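Local coordinates for protein HTH-type transcriptional activator AmpR (Pseudomonas aeruginosa PAO1, PDB 5MMH) that activates transcription of the beta-lactamase gene ampC by binding its promoter, its effector domain recognising muropeptides derived from the cell wall, at residues 17-22 with 180-185; 21-26 with 43-48; 29-34 with 200-205; 184-189 with 194-199. One frame throughout, in Å; residues are numbered along the deposited sequence. Where two conformers were deposited one is given.

Contact 1 (17-22 with 180-185)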
# COMPACT_ATOMS: atom_id res chain seq x y z
N GLY A 17 5.72 -12.64 -7.26
CA GLY A 17 4.89 -11.52 -6.80
C GLY A 17 4.27 -11.85 -5.45
O GLY A 17 3.84 -12.98 -5.21
N ALA A 18 4.26 -10.86 -4.57
CA ALA A 18 3.77 -11.01 -3.20
C ALA A 18 2.91 -9.80 -2.85
O ALA A 18 3.18 -8.70 -3.32
CB ALA A 18 4.96 -11.12 -2.23
N VAL A 19 1.89 -10.00 -2.01
CA VAL A 19 1.13 -8.85 -1.53
C VAL A 19 2.06 -7.90 -0.79
O VAL A 19 3.00 -8.33 -0.12
CB VAL A 19 -0.04 -9.28 -0.63
CG1 VAL A 19 -1.08 -9.95 -1.45
CG2 VAL A 19 0.41 -10.25 0.41
N GLY A 20 1.81 -6.60 -0.95
CA GLY A 20 2.75 -5.61 -0.44
C GLY A 20 2.97 -5.72 1.05
O GLY A 20 4.11 -5.67 1.53
N THR A 21 1.89 -5.92 1.80
CA THR A 21 1.99 -6.05 3.26
C THR A 21 2.91 -7.19 3.66
O THR A 21 3.72 -7.05 4.59
CB THR A 21 0.59 -6.25 3.85
OG1 THR A 21 -0.21 -5.10 3.53
CG2 THR A 21 0.64 -6.46 5.39
N PHE A 22 2.81 -8.33 2.96
CA PHE A 22 3.69 -9.46 3.23
C PHE A 22 5.13 -9.17 2.81
O PHE A 22 6.08 -9.63 3.45
CB PHE A 22 3.15 -10.69 2.48
CG PHE A 22 3.92 -11.96 2.71
CD1 PHE A 22 5.01 -12.28 1.92
CD2 PHE A 22 3.49 -12.88 3.66
CE1 PHE A 22 5.68 -13.50 2.10
CE2 PHE A 22 4.16 -14.07 3.84
CZ PHE A 22 5.26 -14.38 3.07
N GLY A 180 -7.90 -15.94 7.53
CA GLY A 180 -7.15 -16.36 6.36
C GLY A 180 -5.70 -16.61 6.68
O GLY A 180 -5.24 -16.40 7.81
N SER A 181 -4.98 -17.07 5.66
CA SER A 181 -3.57 -17.40 5.74
C SER A 181 -2.87 -16.77 4.55
O SER A 181 -3.51 -16.30 3.62
CB SER A 181 -3.35 -18.92 5.72
OG SER A 181 -4.05 -19.55 6.77
N TYR A 182 -1.54 -16.76 4.60
CA TYR A 182 -0.72 -16.48 3.44
C TYR A 182 -0.40 -17.79 2.73
O TYR A 182 -0.13 -18.81 3.39
CB TYR A 182 0.56 -15.75 3.84
CG TYR A 182 0.26 -14.32 4.25
CD1 TYR A 182 -0.09 -13.38 3.29
CD2 TYR A 182 0.27 -13.94 5.58
CE1 TYR A 182 -0.40 -12.08 3.64
CE2 TYR A 182 -0.03 -12.63 5.95
CZ TYR A 182 -0.37 -11.71 4.97
OH TYR A 182 -0.68 -10.41 5.29
N TRP A 183 -0.44 -17.77 1.41
CA TRP A 183 -0.31 -18.94 0.55
C TRP A 183 0.74 -18.69 -0.52
O TRP A 183 0.80 -17.59 -1.08
CB TRP A 183 -1.64 -19.29 -0.14
CG TRP A 183 -2.76 -19.57 0.82
CD1 TRP A 183 -3.52 -18.65 1.49
CD2 TRP A 183 -3.25 -20.86 1.21
NE1 TRP A 183 -4.46 -19.29 2.27
CE2 TRP A 183 -4.30 -20.65 2.13
CE3 TRP A 183 -2.90 -22.17 0.87
CZ2 TRP A 183 -5.02 -21.70 2.70
CZ3 TRP A 183 -3.60 -23.21 1.45
CH2 TRP A 183 -4.64 -22.97 2.36
N LEU A 184 1.54 -19.70 -0.83
CA LEU A 184 2.35 -19.67 -2.05
C LEU A 184 1.54 -20.34 -3.17
O LEU A 184 1.26 -21.54 -3.10
CB LEU A 184 3.69 -20.36 -1.83
CG LEU A 184 4.56 -20.47 -3.07
CD1 LEU A 184 5.14 -19.09 -3.47
CD2 LEU A 184 5.65 -21.46 -2.82
N THR A 185 1.15 -19.57 -4.18
CA THR A 185 0.29 -20.07 -5.24
C THR A 185 1.03 -20.08 -6.57
O THR A 185 2.04 -19.38 -6.76
CB THR A 185 -0.99 -19.23 -5.37
OG1 THR A 185 -0.76 -18.07 -6.18
CG2 THR A 185 -1.49 -18.80 -4.01
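F22 lays one corner of its ring on a face of the Y182 ring. The atom that leads is F22 CD2, 3.6 Å from Y182 CG; it stands over the rim of the tyrosine ring rather than its middle. The two planes make an angle of 51° and the centroids lie 5.0 Å apart, an oblique aromatic pair. The two side chains run past one another in opposite senses, and so F22 CE2 also comes within 4.0 Å of Y182 CB, near the root of the tyrosine.

Farther along the tyrosine, V19 CG2 touches Y182 CE1 at 3.8 Å, coming in obliquely to the ring. The phenol end passes T21 more loosely, CG2 being 4.2 Å from Y182 OH. Three residues at the junction of strand 13-19 and helix 20-37 thus meet one tyrosine along its length, in a contact that is apolar apart from the phenol oxygen.

V19 is the N-cap residue, so the strand passes straight into the helix at the residues that meet Y182. F22 points its ring back at Y182 because its CG lies anti to the backbone N (chi1 -177°). Each ring has a further aromatic neighbour: F65 meets Y182 edge-to-face, and the rings of W26 and F22 meet.

This is apolar core on the mixed sheet of the LysR-type effector domain, where a strand-to-helix junction packs on strand 181-187. Strand 61-66 lies between strands 13-19 and 181-187; the contact therefore reaches across a neighbour, with F79 and A81 of strand 73-86 adding to the buried core.

Contact 2 (21-26 with 43-48)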
# COMPACT_ATOMS: atom_id res chain seq x y z
N THR A 21 1.89 -5.92 1.80
CA THR A 21 1.99 -6.05 3.26
C THR A 21 2.91 -7.19 3.66
O THR A 21 3.72 -7.05 4.59
CB THR A 21 0.59 -6.25 3.85
OG1 THR A 21 -0.21 -5.10 3.53
CG2 THR A 21 0.64 -6.46 5.39
N PHE A 22 2.81 -8.33 2.96
CA PHE A 22 3.69 -9.46 3.23
C PHE A 22 5.13 -9.17 2.81
O PHE A 22 6.08 -9.63 3.45
CB PHE A 22 3.15 -10.69 2.48
CG PHE A 22 3.92 -11.96 2.71
CD1 PHE A 22 5.01 -12.28 1.92
CD2 PHE A 22 3.49 -12.88 3.66
CE1 PHE A 22 5.68 -13.50 2.10
CE2 PHE A 22 4.16 -14.07 3.84
CZ PHE A 22 5.26 -14.38 3.07
N THR A 23 5.32 -8.42 1.72
CA THR A 23 6.68 -8.18 1.24
C THR A 23 7.48 -7.33 2.21
O THR A 23 8.61 -7.66 2.56
CB THR A 23 6.64 -7.53 -0.14
OG1 THR A 23 5.93 -8.38 -1.04
CG2 THR A 23 8.05 -7.32 -0.69
N VAL A 24 6.90 -6.21 2.66
CA VAL A 24 7.68 -5.30 3.49
C VAL A 24 7.62 -5.70 4.96
O VAL A 24 8.60 -5.51 5.68
CB VAL A 24 7.27 -3.82 3.31
CG1 VAL A 24 7.44 -3.40 1.87
CG2 VAL A 24 5.86 -3.58 3.74
N GLY A 25 6.52 -6.29 5.41
CA GLY A 25 6.47 -6.74 6.80
C GLY A 25 7.21 -8.03 7.10
O GLY A 25 7.54 -8.28 8.27
N TRP A 26 7.49 -8.88 6.09
CA TRP A 26 7.98 -10.24 6.36
C TRP A 26 9.01 -10.77 5.38
O TRP A 26 10.06 -11.27 5.78
CB TRP A 26 6.80 -11.22 6.41
CG TRP A 26 7.12 -12.56 7.04
CD1 TRP A 26 7.01 -12.89 8.37
CD2 TRP A 26 7.61 -13.74 6.38
NE1 TRP A 26 7.40 -14.20 8.57
CE2 TRP A 26 7.77 -14.74 7.37
CE3 TRP A 26 7.94 -14.04 5.05
CZ2 TRP A 26 8.24 -16.02 7.07
CZ3 TRP A 26 8.38 -15.31 4.75
CH2 TRP A 26 8.53 -16.30 5.76
N LEU A 43 16.37 -13.33 -8.84
CA LEU A 43 15.00 -13.16 -8.38
C LEU A 43 14.44 -11.83 -8.85
O LEU A 43 15.09 -10.79 -8.69
CB LEU A 43 14.93 -13.24 -6.85
CG LEU A 43 13.61 -13.09 -6.12
CD1 LEU A 43 12.70 -14.22 -6.48
CD2 LEU A 43 13.92 -13.09 -4.66
N ARG A 44 13.26 -11.86 -9.46
CA ARG A 44 12.52 -10.64 -9.80
C ARG A 44 11.29 -10.57 -8.89
O ARG A 44 10.26 -11.21 -9.16
CB ARG A 44 12.14 -10.62 -11.27
CG ARG A 44 13.20 -9.97 -12.18
CD ARG A 44 14.28 -10.95 -12.45
NE ARG A 44 15.09 -10.58 -13.61
CZ ARG A 44 14.72 -10.86 -14.85
NH1 ARG A 44 13.54 -11.45 -15.04
NH2 ARG A 44 15.49 -10.55 -15.87
N LEU A 45 11.39 -9.77 -7.85
CA LEU A 45 10.31 -9.58 -6.91
C LEU A 45 9.48 -8.37 -7.32
O LEU A 45 10.03 -7.32 -7.65
CB LEU A 45 10.89 -9.38 -5.51
CG LEU A 45 9.90 -9.34 -4.35
CD1 LEU A 45 9.06 -10.62 -4.35
CD2 LEU A 45 10.71 -9.20 -3.08
N SER A 46 8.15 -8.53 -7.31
CA SER A 46 7.23 -7.41 -7.45
C SER A 46 6.13 -7.53 -6.40
O SER A 46 5.83 -8.63 -5.91
CB SER A 46 6.63 -7.37 -8.87
OG SER A 46 5.90 -8.54 -9.17
N THR A 47 5.52 -6.40 -6.03
CA THR A 47 4.42 -6.45 -5.08
C THR A 47 3.10 -6.21 -5.80
O THR A 47 3.06 -5.66 -6.90
CB THR A 47 4.57 -5.44 -3.93
OG1 THR A 47 4.44 -4.07 -4.40
CG2 THR A 47 5.90 -5.64 -3.20
N HIS A 48 2.02 -6.64 -5.16
CA HIS A 48 0.69 -6.50 -5.71
C HIS A 48 -0.28 -6.37 -4.53
O HIS A 48 0.13 -6.45 -3.37
CB HIS A 48 0.39 -7.67 -6.67
CG HIS A 48 1.50 -7.94 -7.65
ND1 HIS A 48 1.79 -7.11 -8.71
CD2 HIS A 48 2.43 -8.93 -7.68
CE1 HIS A 48 2.83 -7.58 -9.37
NE2 HIS A 48 3.24 -8.69 -8.77
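T23 meets T47 and L45 from the first turns of helix 20-37, and its side chain can be followed outward atom by atom. T23 CB already touches T47 CG2, at 3.7 Å. From there the branches part. OG1, placed beside the backbone N (chi1 -58°), passes 3.5 Å from the same T47 methyl, while its hydrogen bond runs to the carbonyl oxygen of V19, one turn back. CG2 takes the other direction: it is 3.7 Å from T47 CG2 and ends 4.0 Å from L45 CD2, the two methyls meeting tip to tip. The single methyl of T47 therefore lies against CB and both branches of T23, the two threonines crossing at a slant.

T47 turns its own hydroxyl elsewhere. With CG2 anti to the carbonyl carbon, the methyl is given to T23, and OG1 hydrogen-bonds D137 of the second subunit. L45 and S46 pair there with a strand of that subunit in parallel fashion, so the sheet continues over the dimer interface.

The contact fastens the helix of a beta-alpha-beta unit, strand 13-19, helix 20-37, strand 42-48, onto its closing strand. It is van der Waals in nature: the T47 methyl lies against CB, the hydroxyl oxygen and the methyl of T23, and the T23 and L45 methyls meet. Both threonine hydroxyls are engaged by partners outside the two segments, and T47 serves the helix with one branch and the dimer with the other.

Contact 3 (29-34 with 200-205)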
# COMPACT_ATOMS: atom_id res chain seq x y z
N PRO A 29 12.73 -8.60 5.10
CA PRO A 29 13.68 -8.88 6.20
C PRO A 29 14.39 -10.22 6.10
O PRO A 29 15.46 -10.37 6.70
CB PRO A 29 12.79 -8.85 7.46
CG PRO A 29 11.68 -7.90 7.10
CD PRO A 29 11.43 -8.10 5.62
N ARG A 30 13.84 -11.19 5.38
CA ARG A 30 14.45 -12.52 5.28
C ARG A 30 15.10 -12.78 3.94
O ARG A 30 15.82 -13.78 3.81
CB ARG A 30 13.40 -13.60 5.55
CG ARG A 30 12.82 -13.52 6.95
CD ARG A 30 11.53 -14.32 7.11
NE ARG A 30 11.10 -14.32 8.51
CZ ARG A 30 10.56 -13.26 9.12
NH1 ARG A 30 10.38 -12.11 8.46
NH2 ARG A 30 10.20 -13.34 10.39
N LEU A 31 14.91 -11.91 2.94
CA LEU A 31 15.31 -12.25 1.58
C LEU A 31 16.82 -12.28 1.44
O LEU A 31 17.34 -12.97 0.56
CB LEU A 31 14.71 -11.28 0.58
CG LEU A 31 14.41 -11.88 -0.79
CD1 LEU A 31 13.66 -13.23 -0.70
CD2 LEU A 31 13.61 -10.88 -1.62
N GLU A 32 17.53 -11.51 2.26
CA GLU A 32 18.98 -11.58 2.25
C GLU A 32 19.47 -13.00 2.53
O GLU A 32 20.43 -13.46 1.91
CB GLU A 32 19.53 -10.59 3.27
CG GLU A 32 20.94 -10.11 2.98
CD GLU A 32 21.25 -8.79 3.68
OE1 GLU A 32 20.97 -7.72 3.07
OE2 GLU A 32 21.76 -8.80 4.82
N ASP A 33 18.78 -13.74 3.42
CA ASP A 33 19.12 -15.14 3.66
C ASP A 33 18.97 -15.99 2.40
O ASP A 33 19.81 -16.84 2.12
CB ASP A 33 18.26 -15.72 4.80
CG ASP A 33 18.58 -17.18 5.10
OD1 ASP A 33 19.59 -17.42 5.78
OD2 ASP A 33 17.82 -18.10 4.69
N PHE A 34 17.89 -15.77 1.64
CA PHE A 34 17.69 -16.53 0.41
C PHE A 34 18.79 -16.26 -0.61
O PHE A 34 19.28 -17.19 -1.26
CB PHE A 34 16.32 -16.22 -0.20
CG PHE A 34 16.13 -16.78 -1.59
CD1 PHE A 34 15.89 -18.14 -1.78
CD2 PHE A 34 16.22 -15.96 -2.70
CE1 PHE A 34 15.74 -18.66 -3.04
CE2 PHE A 34 16.05 -16.47 -3.97
CZ PHE A 34 15.81 -17.82 -4.15
N ARG A 200 10.78 -22.41 -3.24
CA ARG A 200 9.74 -23.02 -2.42
C ARG A 200 10.32 -23.69 -1.17
O ARG A 200 9.78 -23.53 -0.06
CB ARG A 200 8.96 -24.01 -3.29
CG ARG A 200 7.96 -24.91 -2.62
CD ARG A 200 7.69 -26.10 -3.56
NE ARG A 200 7.11 -27.23 -2.85
CZ ARG A 200 6.02 -27.88 -3.23
NH1 ARG A 200 5.57 -28.91 -2.50
NH2 ARG A 200 5.38 -27.53 -4.34
N GLY A 201 11.42 -24.41 -1.32
CA GLY A 201 12.01 -25.07 -0.16
C GLY A 201 12.44 -24.08 0.90
O GLY A 201 12.11 -24.22 2.08
N TRP A 202 13.17 -23.04 0.49
CA TRP A 202 13.59 -22.01 1.42
C TRP A 202 12.40 -21.29 2.04
O TRP A 202 12.40 -20.98 3.24
CB TRP A 202 14.51 -21.01 0.71
CG TRP A 202 14.81 -19.82 1.54
CD1 TRP A 202 15.85 -19.69 2.42
CD2 TRP A 202 14.09 -18.59 1.58
NE1 TRP A 202 15.79 -18.47 3.01
CE2 TRP A 202 14.73 -17.77 2.51
CE3 TRP A 202 12.95 -18.12 0.92
CZ2 TRP A 202 14.28 -16.48 2.80
CZ3 TRP A 202 12.51 -16.84 1.19
CH2 TRP A 202 13.18 -16.03 2.12
N LEU A 203 11.36 -21.01 1.25
CA LEU A 203 10.24 -20.25 1.80
C LEU A 203 9.44 -21.08 2.80
O LEU A 203 8.94 -20.54 3.80
CB LEU A 203 9.32 -19.77 0.68
CG LEU A 203 8.07 -18.99 1.09
CD1 LEU A 203 8.43 -17.62 1.67
CD2 LEU A 203 7.17 -18.86 -0.12
N LEU A 204 9.31 -22.39 2.55
CA LEU A 204 8.61 -23.26 3.50
C LEU A 204 9.36 -23.39 4.82
O LEU A 204 8.75 -23.41 5.89
CB LEU A 204 8.39 -24.64 2.88
CG LEU A 204 7.31 -24.63 1.79
CD1 LEU A 204 7.16 -26.00 1.13
CD2 LEU A 204 5.98 -24.17 2.36
N GLU A 205 10.69 -23.51 4.76
CA GLU A 205 11.49 -23.50 5.98
C GLU A 205 11.24 -22.23 6.79
O GLU A 205 10.94 -22.29 7.98
CB GLU A 205 12.97 -23.61 5.62
CG GLU A 205 13.90 -23.67 6.80
CD GLU A 205 15.34 -23.88 6.36
OE1 GLU A 205 16.18 -22.99 6.60
OE2 GLU A 205 15.61 -24.94 5.75
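D33 OD2 is gripped by two groups: W202 NE1 donates a hydrogen bond to it at 2.7 Å, and R37 forms a salt bridge with it. The indole bond is fairly straight, 158° at the hydrogen, and the oxygen lies almost in the indole plane. It accepts through its anti lone pair, turned away from the other carboxylate oxygen, and the carboxylate and the ring are nearly coplanar. The positive charge of R37 would help keep D33 ionised; the same arginine also pairs with E205, whose carboxylate comes near that of D33, and so probably eases the repulsion between the two acids.

The same helix also covers one face of the indole and part of its edge. F34 CB sits over the face, 3.6 Å from the centroid of the six-membered ring, a CH-pi contact close to the ring normal. The F34 ring itself meets the indole obliquely, its CD1 3.8 Å from W202 CD2. At the edge, the carbonyl oxygen of R30 approaches W202 CZ2 to 3.3 Å, near the ring plane. L31 CD1 comes in obliquely, 4.0 Å from W202 CH2. With its CG anti to the backbone N (chi1 171°), the tryptophan extends across to these residues, the hydrogen bond at NE1 and F34 over the face together probably limiting its rotation.

Helices 20-37 and 194-215, early and late in the LysR-type effector domain, are joined here by one tryptophan; the segments run at 135°, their axes 11.0 Å apart. L31 packs on L43 and L45 of strand 42-48, whereas L203 packs on strands 61-66 and 73-86.

Contact 4 (184-189 with 194-199)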
# COMPACT_ATOMS: atom_id res chain seq x y z
N LEU A 184 1.54 -19.70 -0.83
CA LEU A 184 2.35 -19.67 -2.05
C LEU A 184 1.54 -20.34 -3.17
O LEU A 184 1.26 -21.54 -3.10
CB LEU A 184 3.69 -20.36 -1.83
CG LEU A 184 4.56 -20.47 -3.07
CD1 LEU A 184 5.14 -19.09 -3.47
CD2 LEU A 184 5.65 -21.46 -2.82
N THR A 185 1.15 -19.57 -4.18
CA THR A 185 0.29 -20.07 -5.24
C THR A 185 1.03 -20.08 -6.57
O THR A 185 2.04 -19.38 -6.76
CB THR A 185 -0.99 -19.23 -5.37
OG1 THR A 185 -0.76 -18.07 -6.18
CG2 THR A 185 -1.49 -18.80 -4.01
N ARG A 186 0.52 -20.89 -7.49
CA ARG A 186 1.09 -21.07 -8.81
C ARG A 186 -0.03 -21.52 -9.74
O ARG A 186 -1.03 -22.09 -9.29
CB ARG A 186 2.25 -22.08 -8.77
CG ARG A 186 2.36 -22.99 -9.96
CD ARG A 186 3.48 -24.01 -9.80
NE ARG A 186 2.99 -25.20 -9.11
CZ ARG A 186 2.35 -26.19 -9.71
NH1 ARG A 186 2.11 -26.14 -11.01
NH2 ARG A 186 1.94 -27.23 -8.99
N LEU A 187 0.11 -21.23 -11.03
CA LEU A 187 -0.88 -21.68 -12.00
C LEU A 187 -0.76 -23.18 -12.22
O LEU A 187 0.34 -23.70 -12.37
CB LEU A 187 -0.71 -20.93 -13.33
CG LEU A 187 -1.40 -19.57 -13.43
CD1 LEU A 187 -1.22 -18.96 -14.82
CD2 LEU A 187 -2.86 -19.72 -13.09
N GLN A 188 -1.91 -23.88 -12.25
CA GLN A 188 -1.94 -25.31 -12.56
C GLN A 188 -1.34 -25.59 -13.93
O GLN A 188 -0.77 -26.67 -14.15
CB GLN A 188 -3.38 -25.85 -12.52
CG GLN A 188 -3.78 -26.59 -11.24
CD GLN A 188 -5.23 -26.30 -10.79
OE1 GLN A 188 -6.02 -25.68 -11.51
NE2 GLN A 188 -5.57 -26.74 -9.59
N SER A 189 -1.45 -24.63 -14.86
CA SER A 189 -0.99 -24.77 -16.24
C SER A 189 0.53 -24.88 -16.37
O SER A 189 1.03 -25.37 -17.39
CB SER A 189 -1.45 -23.56 -17.05
OG SER A 189 -2.77 -23.18 -16.70
N SER A 194 13.37 -25.46 -11.74
CA SER A 194 14.29 -25.81 -10.66
C SER A 194 14.51 -24.63 -9.70
O SER A 194 14.60 -24.83 -8.48
CB SER A 194 15.60 -26.31 -11.25
OG SER A 194 16.66 -26.13 -10.34
N ALA A 195 14.59 -23.40 -10.22
CA ALA A 195 14.70 -22.25 -9.32
C ALA A 195 13.44 -22.10 -8.48
O ALA A 195 13.52 -21.79 -7.29
CB ALA A 195 14.98 -20.97 -10.10
N MET A 196 12.27 -22.33 -9.09
CA MET A 196 11.03 -22.36 -8.32
C MET A 196 11.10 -23.36 -7.18
O MET A 196 10.74 -23.04 -6.04
CB MET A 196 9.85 -22.70 -9.24
CG MET A 196 9.37 -21.56 -10.12
SD MET A 196 8.31 -22.15 -11.45
CE MET A 196 6.83 -22.57 -10.54
N LEU A 197 11.57 -24.58 -7.46
CA LEU A 197 11.64 -25.59 -6.39
C LEU A 197 12.58 -25.14 -5.29
O LEU A 197 12.26 -25.26 -4.10
CB LEU A 197 12.07 -26.95 -6.96
CG LEU A 197 10.95 -27.58 -7.80
CD1 LEU A 197 11.38 -28.83 -8.57
CD2 LEU A 197 9.75 -27.88 -6.92
N ALA A 198 13.73 -24.56 -5.66
CA ALA A 198 14.65 -24.05 -4.65
C ALA A 198 13.98 -22.98 -3.81
O ALA A 198 14.06 -23.01 -2.58
CB ALA A 198 15.91 -23.52 -5.32
N PHE A 199 13.30 -22.01 -4.46
CA PHE A 199 12.67 -20.94 -3.70
C PHE A 199 11.61 -21.48 -2.76
O PHE A 199 11.52 -21.07 -1.60
CB PHE A 199 12.05 -19.90 -4.65
CG PHE A 199 11.26 -18.83 -3.95
CD1 PHE A 199 11.90 -17.78 -3.32
CD2 PHE A 199 9.88 -18.86 -3.95
CE1 PHE A 199 11.17 -16.79 -2.68
CE2 PHE A 199 9.16 -17.88 -3.31
CZ PHE A 199 9.80 -16.85 -2.67
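R186 and M196 meet crosswise, their side chains at about a right angle. The touching atoms are R186 CD and M196 CE, 3.7 Å apart: a methylene of the arginine against the terminal methyl of the methionine. Both chains bend at their third torsion (chi3 87° for R186, 72° for M196). In the methionine this bend turns CE aside from the line of the chain; in the arginine it swings the guanidinium off the direction of the methylenes, and NE goes into a salt bridge with E192 in the short loop between strand and helix. The aliphatic part of R186 thus packs while its charge is held by the connecting loop.

A second meeting, between L184 and F199, is looser. L184 CD1 comes to the edge of the phenylalanine ring near its plane, 4.2 Å from CE2. The CB of F199 does not aim at the strand, but its ring, with CG anti to the backbone N (chi1 174°), brings CE2 close to the leucine. Y61, which packs on L184, R186 and M196, and L14, which packs on M196 and F199, complete the surroundings.

Strand 181-187 leads through a short loop into helix 194-215, and the helix folds back so that its first turns cover the sheet. A strand followed by a helix packed on the same mixed sheet belongs to the alpha/beta architecture of the periplasmic-binding-protein-like effector domains of LysR-type regulators.

In the fold
All four contacts lie in the part of the effector domain built on the six-stranded mixed sheet. Contacts 1 and 2 are closest, their centres 8 Å apart; they share T21 and F22 and use the neighbouring strands 13-19 and 42-48. Helix 20-37 serves contacts 1, 2 and 3, and helix 194-215 serves contacts 3 and 4, whose centres are 14 Å apart. Contact 2 closes early, whereas contacts 1 and 3 join the early part of the chain to the late part, their segments alternating; contact 4 falls late, between the two segments of contact 3. L203 packing on L184 links contact 3 to strand 181-187; the early and late parts of this effector-domain chain thus pack together on one sheet.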